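Long-range contacts in probable spore coat polysaccharide biosynthesis protein E (Chromobacterium violaceum ATCC 12472, PDB 3G8R), which probably acts as an N-acylneuraminate-9-phosphate synthase of the NeuB family, with a zinc-binding barrel domain followed by a SAF domain, both present in this chain: residues T97-D105 and W125-R133; D163-A171 and L180-L188. All blocks are in the same frame, centred on the assembly; numbering follows the deposited sequence.

Contact 1 (T97-D105 and W125-R133)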
# COMPACT_ATOMS: atom_id res chain seq x y z
N THR A 97 -26.99 -4.21 -8.41
CA THR A 97 -27.07 -5.23 -7.37
C THR A 97 -28.51 -5.71 -7.19
O THR A 97 -29.36 -4.97 -6.65
CB THR A 97 -26.60 -4.68 -6.04
OG1 THR A 97 -25.34 -4.05 -6.23
CG2 THR A 97 -26.47 -5.77 -5.00
N PRO A 98 -28.77 -6.95 -7.61
CA PRO A 98 -30.05 -7.58 -7.41
C PRO A 98 -30.08 -8.18 -6.01
O PRO A 98 -29.05 -8.59 -5.49
CB PRO A 98 -29.99 -8.72 -8.39
CG PRO A 98 -28.57 -9.17 -8.27
CD PRO A 98 -27.77 -7.90 -8.11
N PHE A 99 -31.24 -8.27 -5.41
CA PHE A 99 -31.31 -8.99 -4.14
C PHE A 99 -32.26 -10.16 -4.25
O PHE A 99 -32.24 -11.03 -3.39
CB PHE A 99 -31.72 -8.05 -3.00
CG PHE A 99 -30.72 -6.97 -2.74
CD1 PHE A 99 -29.84 -7.07 -1.67
CD2 PHE A 99 -30.64 -5.86 -3.58
CE1 PHE A 99 -28.89 -6.08 -1.43
CE2 PHE A 99 -29.71 -4.88 -3.36
CZ PHE A 99 -28.82 -4.98 -2.28
N ASP A 100 -33.05 -10.15 -5.34
CA ASP A 100 -34.08 -11.16 -5.66
C ASP A 100 -33.64 -11.91 -6.87
O ASP A 100 -32.89 -11.38 -7.68
CB ASP A 100 -35.34 -10.48 -6.19
CG ASP A 100 -36.10 -9.78 -5.15
OD1 ASP A 100 -36.22 -8.55 -5.26
OD2 ASP A 100 -36.62 -10.45 -4.23
N GLU A 101 -34.19 -13.11 -7.07
CA GLU A 101 -34.02 -13.77 -8.35
C GLU A 101 -34.68 -12.93 -9.41
O GLU A 101 -34.07 -12.62 -10.42
CB GLU A 101 -34.56 -15.20 -8.34
CG GLU A 101 -35.29 -15.62 -7.07
CD GLU A 101 -34.34 -15.85 -5.91
OE1 GLU A 101 -33.46 -16.73 -6.01
OE2 GLU A 101 -34.49 -15.11 -4.91
N GLU A 102 -35.91 -12.53 -9.14
CA GLU A 102 -36.68 -11.71 -10.09
C GLU A 102 -35.93 -10.43 -10.48
O GLU A 102 -36.17 -9.91 -11.57
CB GLU A 102 -38.08 -11.37 -9.55
CG GLU A 102 -39.00 -10.66 -10.58
CD GLU A 102 -40.49 -10.68 -10.21
OE1 GLU A 102 -41.28 -9.94 -10.84
OE2 GLU A 102 -40.87 -11.44 -9.28
N SER A 103 -35.06 -9.93 -9.61
CA SER A 103 -34.33 -8.71 -9.94
C SER A 103 -33.19 -9.00 -10.92
O SER A 103 -32.82 -8.15 -11.72
CB SER A 103 -33.83 -7.99 -8.69
OG SER A 103 -34.92 -7.66 -7.84
N VAL A 104 -32.66 -10.21 -10.86
CA VAL A 104 -31.74 -10.65 -11.89
C VAL A 104 -32.44 -10.62 -13.25
O VAL A 104 -31.88 -10.12 -14.23
CB VAL A 104 -31.19 -12.07 -11.63
CG1 VAL A 104 -30.31 -12.54 -12.80
CG2 VAL A 104 -30.43 -12.15 -10.31
N ASP A 105 -33.66 -11.17 -13.31
CA ASP A 105 -34.43 -11.21 -14.54
C ASP A 105 -34.48 -9.81 -15.09
O ASP A 105 -34.18 -9.57 -16.27
CB ASP A 105 -35.84 -11.71 -14.28
CG ASP A 105 -35.90 -13.21 -14.11
OD1 ASP A 105 -35.31 -13.92 -14.96
OD2 ASP A 105 -36.56 -13.69 -13.15
N TRP A 125 -27.43 -18.38 -1.32
CA TRP A 125 -27.17 -19.42 -2.33
C TRP A 125 -28.15 -19.49 -3.48
O TRP A 125 -27.74 -19.54 -4.64
CB TRP A 125 -27.12 -20.78 -1.66
CG TRP A 125 -26.11 -20.83 -0.58
CD1 TRP A 125 -26.32 -21.05 0.76
CD2 TRP A 125 -24.70 -20.62 -0.75
NE1 TRP A 125 -25.13 -21.02 1.43
CE2 TRP A 125 -24.11 -20.75 0.54
CE3 TRP A 125 -23.87 -20.34 -1.85
CZ2 TRP A 125 -22.72 -20.58 0.76
CZ3 TRP A 125 -22.49 -20.17 -1.64
CH2 TRP A 125 -21.93 -20.29 -0.34
N PRO A 126 -29.45 -19.49 -3.17
CA PRO A 126 -30.43 -19.47 -4.25
C PRO A 126 -30.22 -18.27 -5.16
O PRO A 126 -30.39 -18.39 -6.38
CB PRO A 126 -31.76 -19.33 -3.52
CG PRO A 126 -31.50 -19.80 -2.14
CD PRO A 126 -30.08 -19.49 -1.84
N LEU A 127 -29.86 -17.11 -4.59
CA LEU A 127 -29.63 -15.93 -5.40
C LEU A 127 -28.42 -16.12 -6.29
O LEU A 127 -28.41 -15.66 -7.43
CB LEU A 127 -29.47 -14.65 -4.56
CG LEU A 127 -29.15 -13.41 -5.40
CD1 LEU A 127 -30.23 -13.14 -6.46
CD2 LEU A 127 -28.88 -12.15 -4.59
N LEU A 128 -27.41 -16.81 -5.74
CA LEU A 128 -26.18 -17.07 -6.50
C LEU A 128 -26.45 -18.02 -7.66
O LEU A 128 -25.97 -17.78 -8.77
CB LEU A 128 -25.07 -17.62 -5.60
CG LEU A 128 -24.51 -16.68 -4.54
CD1 LEU A 128 -23.12 -17.13 -4.10
CD2 LEU A 128 -24.43 -15.23 -5.01
N GLU A 129 -27.21 -19.07 -7.40
CA GLU A 129 -27.60 -19.97 -8.47
C GLU A 129 -28.22 -19.16 -9.60
O GLU A 129 -27.81 -19.31 -10.74
CB GLU A 129 -28.57 -21.05 -7.98
CG GLU A 129 -27.90 -22.20 -7.21
CD GLU A 129 -28.87 -23.02 -6.33
OE1 GLU A 129 -29.74 -22.42 -5.63
OE2 GLU A 129 -28.76 -24.28 -6.31
N ARG A 130 -29.16 -18.26 -9.28
CA ARG A 130 -29.80 -17.44 -10.32
C ARG A 130 -28.82 -16.59 -11.08
O ARG A 130 -29.02 -16.38 -12.28
CB ARG A 130 -30.93 -16.55 -9.83
CG ARG A 130 -32.23 -16.80 -10.63
CD ARG A 130 -32.52 -15.93 -11.88
NE ARG A 130 -31.51 -15.98 -12.94
CZ ARG A 130 -31.59 -15.30 -14.09
NH1 ARG A 130 -32.64 -14.53 -14.37
NH2 ARG A 130 -30.59 -15.37 -14.97
N ILE A 131 -27.78 -16.11 -10.39
CA ILE A 131 -26.78 -15.23 -11.00
C ILE A 131 -25.85 -16.03 -11.90
O ILE A 131 -25.47 -15.60 -12.98
CB ILE A 131 -25.98 -14.47 -9.93
CG1 ILE A 131 -26.87 -13.44 -9.22
CG2 ILE A 131 -24.77 -13.83 -10.53
CD1 ILE A 131 -26.26 -12.75 -7.99
N ALA A 132 -25.48 -17.20 -11.41
CA ALA A 132 -24.57 -18.09 -12.14
C ALA A 132 -25.14 -18.44 -13.50
O ALA A 132 -24.41 -18.52 -14.46
CB ALA A 132 -24.32 -19.35 -11.35
N ARG A 133 -26.44 -18.66 -13.59
CA ARG A 133 -27.02 -18.97 -14.87
C ARG A 133 -27.16 -17.73 -15.74
O ARG A 133 -27.87 -17.74 -16.73
CB ARG A 133 -28.31 -19.80 -14.72
CG ARG A 133 -29.58 -19.08 -14.39
CD ARG A 133 -30.80 -20.03 -14.59
NE ARG A 133 -30.99 -20.94 -13.45
CZ ARG A 133 -31.96 -20.81 -12.53
NH1 ARG A 133 -32.85 -19.82 -12.62
NH2 ARG A 133 -32.03 -21.68 -11.52
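Leu-127 is the bump that fills the turn between strand 93-98 and helix 101-109. Its forked end reaches into the backbone there: CD2 sits 3.7 Å from Pro-98 O and equally near Phe-99 O, while CD1 lies 3.4 Å from Asp-100 O. CG stands anti to the backbone N (chi1 176°), which swings the fork off the helix flank and into this hollow of carbonyls. One turn further along, Val-104 answers from the other side, its two methyls spread over different neighbours. CG2 drops between Leu-127 and Ile-131, 4.0 Å from Leu-127 CD1 and 3.9 Å from Ile-131 CG1. Deeper in, Ile-131 CD1 meets the ring of Pro-98 at CG, and the same isoleucine also packs on Ile-117 of the next strand. Helices 101-109 and 125-132 are successive members of the outer layer of a TIM barrel, running side by side with their axes 9.4 Å apart at closest approach and 18° from parallel. Toward the outside, Arg-130 folds over the ridge of helix 101-109, its chain bent at chi2 and chi3. Its CG rests 3.6 Å from Glu-101 CB, and its guanidinium then lies flat over Val-104, with CG1 centred beneath one face. At the edge of that group NH1 forms a salt bridge to Asp-105 OD1 at 2.8 Å, the carboxylate plane turned 51° from the guanidinium. Glu-101 carries its carboxylate past Pro-126 and gives OE2 to a salt bridge with Arg-280 of the second subunit, which also packs on Leu-127.

Contact 2 (D163-A171 and L180-L188)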
# COMPACT_ATOMS: atom_id res chain seq x y z
N ASP A 163 -16.13 -14.14 -15.14
CA ASP A 163 -15.25 -13.01 -14.84
C ASP A 163 -15.59 -12.48 -13.45
O ASP A 163 -16.60 -11.78 -13.26
CB ASP A 163 -15.42 -11.91 -15.88
CG ASP A 163 -14.71 -10.60 -15.50
OD1 ASP A 163 -14.23 -10.39 -14.34
OD2 ASP A 163 -14.65 -9.74 -16.39
N LEU A 164 -14.75 -12.79 -12.47
CA LEU A 164 -15.08 -12.41 -11.08
C LEU A 164 -14.21 -11.30 -10.53
O LEU A 164 -13.07 -11.13 -10.94
CB LEU A 164 -15.06 -13.63 -10.18
CG LEU A 164 -15.59 -13.59 -8.75
CD1 LEU A 164 -16.91 -12.77 -8.55
CD2 LEU A 164 -15.76 -15.04 -8.32
N THR A 165 -14.79 -10.52 -9.63
CA THR A 165 -14.08 -9.47 -8.93
C THR A 165 -14.53 -9.58 -7.52
O THR A 165 -15.72 -9.68 -7.27
CB THR A 165 -14.45 -8.13 -9.51
OG1 THR A 165 -13.97 -8.10 -10.86
CG2 THR A 165 -13.84 -6.98 -8.75
N ILE A 166 -13.60 -9.57 -6.58
CA ILE A 166 -13.93 -9.71 -5.18
C ILE A 166 -13.55 -8.47 -4.36
O ILE A 166 -12.42 -7.96 -4.51
CB ILE A 166 -13.26 -10.96 -4.70
CG1 ILE A 166 -14.21 -12.11 -4.97
CG2 ILE A 166 -12.88 -10.87 -3.22
CD1 ILE A 166 -14.02 -13.26 -4.04
N MSE A 167 -14.44 -7.94 -3.52
CA MSE A 167 -14.13 -6.62 -2.95
C MSE A 167 -14.02 -6.62 -1.45
O MSE A 167 -14.81 -7.18 -0.78
CB MSE A 167 -15.13 -5.53 -3.34
CG MSE A 167 -15.60 -5.51 -4.78
SE MSE A 167 -14.87 -4.29 -5.87
CE MSE A 167 -15.53 -2.74 -5.20
N HIS A 168 -13.03 -5.96 -0.92
CA HIS A 168 -13.01 -5.81 0.52
C HIS A 168 -14.09 -4.80 0.86
O HIS A 168 -14.31 -3.85 0.11
CB HIS A 168 -11.62 -5.40 1.02
CG HIS A 168 -11.62 -4.89 2.42
ND1 HIS A 168 -11.96 -5.67 3.50
CD2 HIS A 168 -11.34 -3.66 2.92
CE1 HIS A 168 -11.89 -4.95 4.60
NE2 HIS A 168 -11.49 -3.74 4.29
N CYS A 169 -14.83 -5.05 1.92
CA CYS A 169 -15.58 -4.00 2.53
C CYS A 169 -15.96 -4.34 3.95
O CYS A 169 -15.86 -5.48 4.38
CB CYS A 169 -16.80 -3.59 1.69
SG CYS A 169 -18.17 -4.70 1.65
N VAL A 170 -16.34 -3.31 4.67
CA VAL A 170 -16.76 -3.46 6.04
C VAL A 170 -18.19 -2.96 6.17
O VAL A 170 -18.55 -1.88 5.66
CB VAL A 170 -15.82 -2.71 6.98
CG1 VAL A 170 -16.16 -3.03 8.41
CG2 VAL A 170 -14.37 -3.08 6.67
N ALA A 171 -19.00 -3.76 6.85
CA ALA A 171 -20.40 -3.45 7.06
C ALA A 171 -20.58 -2.59 8.31
O ALA A 171 -21.33 -2.93 9.22
CB ALA A 171 -21.20 -4.74 7.15
N LEU A 180 -11.24 0.45 9.03
CA LEU A 180 -11.26 0.25 7.60
C LEU A 180 -10.60 -1.05 7.23
O LEU A 180 -10.93 -1.62 6.20
CB LEU A 180 -10.53 1.38 6.91
CG LEU A 180 -11.21 2.72 7.09
CD1 LEU A 180 -10.35 3.80 6.57
CD2 LEU A 180 -12.51 2.68 6.30
N HIS A 181 -9.62 -1.50 8.02
CA HIS A 181 -8.98 -2.79 7.79
C HIS A 181 -8.59 -2.97 6.34
O HIS A 181 -9.05 -3.89 5.67
CB HIS A 181 -9.92 -3.94 8.15
CG HIS A 181 -9.21 -5.23 8.39
ND1 HIS A 181 -9.87 -6.44 8.46
CD2 HIS A 181 -7.90 -5.50 8.58
CE1 HIS A 181 -8.99 -7.41 8.66
NE2 HIS A 181 -7.79 -6.86 8.76
N LEU A 182 -7.78 -2.07 5.85
CA LEU A 182 -7.49 -2.05 4.45
C LEU A 182 -6.49 -3.11 4.14
O LEU A 182 -6.36 -3.51 3.00
CB LEU A 182 -6.92 -0.70 4.09
CG LEU A 182 -8.02 0.32 4.20
CD1 LEU A 182 -7.45 1.69 4.16
CD2 LEU A 182 -8.93 0.03 3.00
N ALA A 183 -5.77 -3.55 5.16
CA ALA A 183 -4.85 -4.65 5.01
C ALA A 183 -5.57 -5.79 4.36
O ALA A 183 -4.95 -6.62 3.75
CB ALA A 183 -4.32 -5.11 6.36
N ARG A 184 -6.88 -5.86 4.50
CA ARG A 184 -7.56 -7.02 4.01
C ARG A 184 -7.50 -7.10 2.49
O ARG A 184 -7.65 -8.18 1.91
CB ARG A 184 -9.00 -7.12 4.54
CG ARG A 184 -9.60 -8.48 4.14
CD ARG A 184 -10.73 -8.92 5.02
NE ARG A 184 -11.98 -8.68 4.35
CZ ARG A 184 -12.82 -9.64 4.01
NH1 ARG A 184 -12.54 -10.90 4.30
NH2 ARG A 184 -13.94 -9.33 3.37
N ILE A 185 -7.24 -5.96 1.84
CA ILE A 185 -7.19 -5.96 0.38
C ILE A 185 -6.08 -6.91 -0.08
O ILE A 185 -6.27 -7.69 -1.02
CB ILE A 185 -7.07 -4.52 -0.22
CG1 ILE A 185 -8.23 -3.63 0.24
CG2 ILE A 185 -7.10 -4.52 -1.73
CD1 ILE A 185 -8.13 -2.24 -0.29
N LYS A 186 -4.95 -6.89 0.64
CA LYS A 186 -3.80 -7.72 0.31
C LYS A 186 -4.11 -9.14 0.70
O LYS A 186 -3.72 -10.08 -0.01
CB LYS A 186 -2.53 -7.23 1.01
CG LYS A 186 -1.35 -8.22 0.97
CD LYS A 186 0.02 -7.54 0.91
CE LYS A 186 0.43 -6.86 2.24
NZ LYS A 186 1.38 -5.67 2.04
N THR A 187 -4.84 -9.32 1.80
CA THR A 187 -5.16 -10.66 2.23
C THR A 187 -5.93 -11.33 1.12
O THR A 187 -5.64 -12.47 0.72
CB THR A 187 -5.95 -10.68 3.51
OG1 THR A 187 -5.07 -10.35 4.59
CG2 THR A 187 -6.55 -12.06 3.78
N LEU A 188 -6.90 -10.61 0.58
CA LEU A 188 -7.71 -11.18 -0.46
C LEU A 188 -6.88 -11.42 -1.68
O LEU A 188 -7.02 -12.45 -2.32
CB LEU A 188 -8.87 -10.27 -0.79
CG LEU A 188 -10.00 -10.26 0.24
CD1 LEU A 188 -11.14 -9.37 -0.24
CD2 LEU A 188 -10.50 -11.67 0.50
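His-168, on strand 164-168, turns its imidazole into the bend that leads to helix 184-191, and both ring nitrogens are used there. NE2 donates to Leu-180 O at 2.9 Å, a bond that is almost perfectly straight (178° at the hydrogen) and lies in the plane of the ring. On the other nitrogen, ND1 accepts from Arg-184 NE at 3.1 Å. The arginine meets it with the edge of the guanidinium, whose plane is turned 67° from the imidazole. This pair of bonds fixes the tilt of the ring and is consistent with the proton sitting on NE2. Arg-184 also covers one face of the same imidazole: its CB makes a CH-pi contact 3.8 Å from the ring centroid. The arginine can do both because its chain leaves the helix with CG anti to the backbone N and bends at chi3, bringing NE back to the ring. Its NH2 goes on to a hydrogen bond with Thr-142 OG1, just past strand 138-141. Nearer the backbone, His-168 CB packs on Ile-185 CG1 at 3.9 Å. A turn along the helix, Leu-188 directs CD1 at the strand and meets Ile-166 CG2 at 3.8 Å, the two side chains crossing at about a right angle. Beyond the histidine, Cys-169 faces the other way, its side chain about 5 Å from that of the zinc ligand His-202, while Val-170 O accepts from His-202 ND1. Strand and helix run 152° apart, nearly antiparallel, as the first two elements of a right-handed beta-alpha-beta unit in a TIM barrel.

From the N terminus, the chain lays down strand 93-98 and helix 101-109, crosses strand 114-117 and returns along helix 125-132, where contact 1 closes a loop round that strand. It then passes through strand 138-141 and helix 147-158 into strand 164-168; an irregular excursion follows, and contact 2 closes it against helix 184-191. The two loops come in series, neither nesting nor crossing. Contact 1 joins neighbouring outer helices, whereas contact 2 joins a helix to the barrel wall. Their centres are 22 Å apart and they do not touch, yet both reach the same eight-stranded barrel and both meet the second subunit.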